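Local coordinates for ERPC (Borrelia burgdorferi, PDB 4BXM), which is an outer surface lipoprotein that probably binds the host complement regulator factor H, consistent with evasion of complement by the Lyme disease spirochaete, at residues A[65-70]-A[104-109]. Residues are numbered along the deposited sequence; the frame is centred on the assembly and turned at random.
Sequences AGYTAT and QSNANG
Tyr67 OH reaches the side-chain amide of Asn106, with 3.1 Å to the atom modelled as OD1 and 4.0 Å to CG. That amide is probably turned over in the model; turned back, the pair may be a hydrogen bond. The two side chains extend toward each other from opposite directions, and the phenol oxygen makes the closest approach, with CZ next. Ring and amide planes are inclined at 38°. Both first torsions are extended: Tyr67 has CG opposite the backbone N (chi1 173°), which carries the ring out from the strand, and Asn106 does the same (chi1 -164°) from the short helix. Within this weakly bonded helix Ser105 O accepts Gly109 N at 2.8 Å and, weakly, Asn108 N at 3.3 Å; the chain then leaves helical geometry at Gly109 with positive phi. Tyr67 is tied to Val56 by backbone hydrogen bonding, and its ring meets Tyr100 edge-to-face. Ser105 OG bonds to Tyr98 O, anchoring the helix to the chain ahead of it. The small surface contact thus joins strand 67-74 of the antiparallel sheet to the short helix 104-108, in a protein of the Borrelia outer surface protein E family.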
loop_
_atom_site.group_PDB
_atom_site.type_symbol
_atom_site.label_atom_id
_atom_site.label_comp_id
_atom_site.label_asym_id
_atom_site.label_seq_id
_atom_site.Cartn_x
_atom_site.Cartn_y
_atom_site.Cartn_z
ATOM N N ALA A 65 -0.877 -17.362 -3.953
ATOM C CA ALA A 65 0.220 -16.813 -3.200
ATOM C C ALA A 65 0.178 -17.401 -1.789
ATOM O O ALA A 65 -0.753 -18.095 -1.406
ATOM C CB ALA A 65 0.127 -15.272 -3.201
ATOM N N GLY A 66 1.228 -17.152 -1.028
ATOM C CA GLY A 66 1.216 -17.423 0.397
ATOM C C GLY A 66 0.137 -16.598 1.092
ATOM O O GLY A 66 -0.463 -17.055 2.030
ATOM N N TYR A 67 -0.126 -15.391 0.604
ATOM C CA TYR A 67 -0.941 -14.444 1.335
ATOM C C TYR A 67 -1.554 -13.483 0.325
ATOM O O TYR A 67 -0.828 -12.833 -0.458
ATOM C CB TYR A 67 -0.116 -13.714 2.440
ATOM C CG TYR A 67 -0.906 -12.560 3.127
ATOM C CD1 TYR A 67 -1.079 -11.326 2.475
ATOM C CD2 TYR A 67 -1.481 -12.713 4.405
ATOM C CE1 TYR A 67 -1.762 -10.284 3.047
ATOM C CE2 TYR A 67 -2.205 -11.672 4.979
ATOM C CZ TYR A 67 -2.350 -10.471 4.280
ATOM O OH TYR A 67 -3.023 -9.428 4.798
ATOM N N THR A 68 -2.883 -13.433 0.336
ATOM C CA THR A 68 -3.664 -12.513 -0.495
ATOM C C THR A 68 -4.839 -11.892 0.288
ATOM O O THR A 68 -5.704 -12.617 0.730
ATOM C CB THR A 68 -4.263 -13.230 -1.725
ATOM O OG1 THR A 68 -3.230 -13.648 -2.582
ATOM C CG2 THR A 68 -5.159 -12.266 -2.565
ATOM N N ALA A 69 -4.897 -10.566 0.385
ATOM C CA ALA A 69 -5.936 -9.876 1.147
ATOM C C ALA A 69 -5.944 -8.401 0.812
ATOM O O ALA A 69 -4.937 -7.859 0.358
ATOM C CB ALA A 69 -5.782 -10.085 2.653
ATOM N N THR A 70 -7.112 -7.777 0.966
ATOM C CA THR A 70 -7.223 -6.337 1.028
ATOM C C THR A 70 -6.138 -5.774 1.939
ATOM O O THR A 70 -5.915 -6.289 3.022
ATOM C CB THR A 70 -8.589 -5.905 1.577
ATOM O OG1 THR A 70 -9.556 -6.591 0.821
ATOM C CG2 THR A 70 -8.849 -4.405 1.269
ATOM N N GLN A 104 -0.950 -4.438 13.783
ATOM C CA GLN A 104 -2.043 -4.573 14.708
ATOM C C GLN A 104 -3.366 -4.584 13.977
ATOM O O GLN A 104 -4.279 -5.194 14.403
ATOM C CB GLN A 104 -1.985 -3.387 15.632
ATOM C CG GLN A 104 -2.962 -3.478 16.747
ATOM C CD GLN A 104 -2.686 -2.398 17.717
ATOM O OE1 GLN A 104 -1.524 -1.998 17.943
ATOM N NE2 GLN A 104 -3.759 -1.878 18.288
ATOM N N SER A 105 -3.485 -3.787 12.922
ATOM C CA SER A 105 -4.672 -3.678 12.104
ATOM C C SER A 105 -5.032 -4.926 11.297
ATOM O O SER A 105 -6.132 -5.031 10.779
ATOM C CB SER A 105 -4.501 -2.497 11.124
ATOM O OG SER A 105 -3.317 -2.628 10.378
ATOM N N ASN A 106 -4.086 -5.832 11.103
ATOM C CA ASN A 106 -4.293 -6.886 10.150
ATOM C C ASN A 106 -5.470 -7.741 10.504
ATOM O O ASN A 106 -6.290 -8.033 9.644
ATOM C CB ASN A 106 -3.074 -7.775 9.984
ATOM C CG ASN A 106 -3.164 -8.600 8.742
ATOM O OD1 ASN A 106 -3.007 -8.119 7.589
ATOM N ND2 ASN A 106 -3.382 -9.824 8.937
ATOM N N ALA A 107 -5.627 -8.066 11.777
ATOM C CA ALA A 107 -6.776 -8.889 12.175
ATOM C C ALA A 107 -8.113 -8.135 11.965
ATOM O O ALA A 107 -9.041 -8.652 11.357
ATOM C CB ALA A 107 -6.595 -9.396 13.639
ATOM N N ASN A 108 -8.242 -6.899 12.421
ATOM C CA ASN A 108 -9.608 -6.351 12.572
ATOM C C ASN A 108 -9.895 -5.065 11.844
ATOM O O ASN A 108 -11.040 -4.578 11.825
ATOM C CB ASN A 108 -9.948 -6.180 14.042
ATOM C CG ASN A 108 -10.102 -7.511 14.780
ATOM O OD1 ASN A 108 -9.851 -7.587 15.978
ATOM N ND2 ASN A 108 -10.530 -8.545 14.080
ATOM N N GLY A 109 -8.857 -4.555 11.195
ATOM C CA GLY A 109 -8.912 -3.314 10.406
ATOM C C GLY A 109 -8.859 -2.068 11.294
ATOM O O GLY A 109 -9.124 -2.133 12.516
#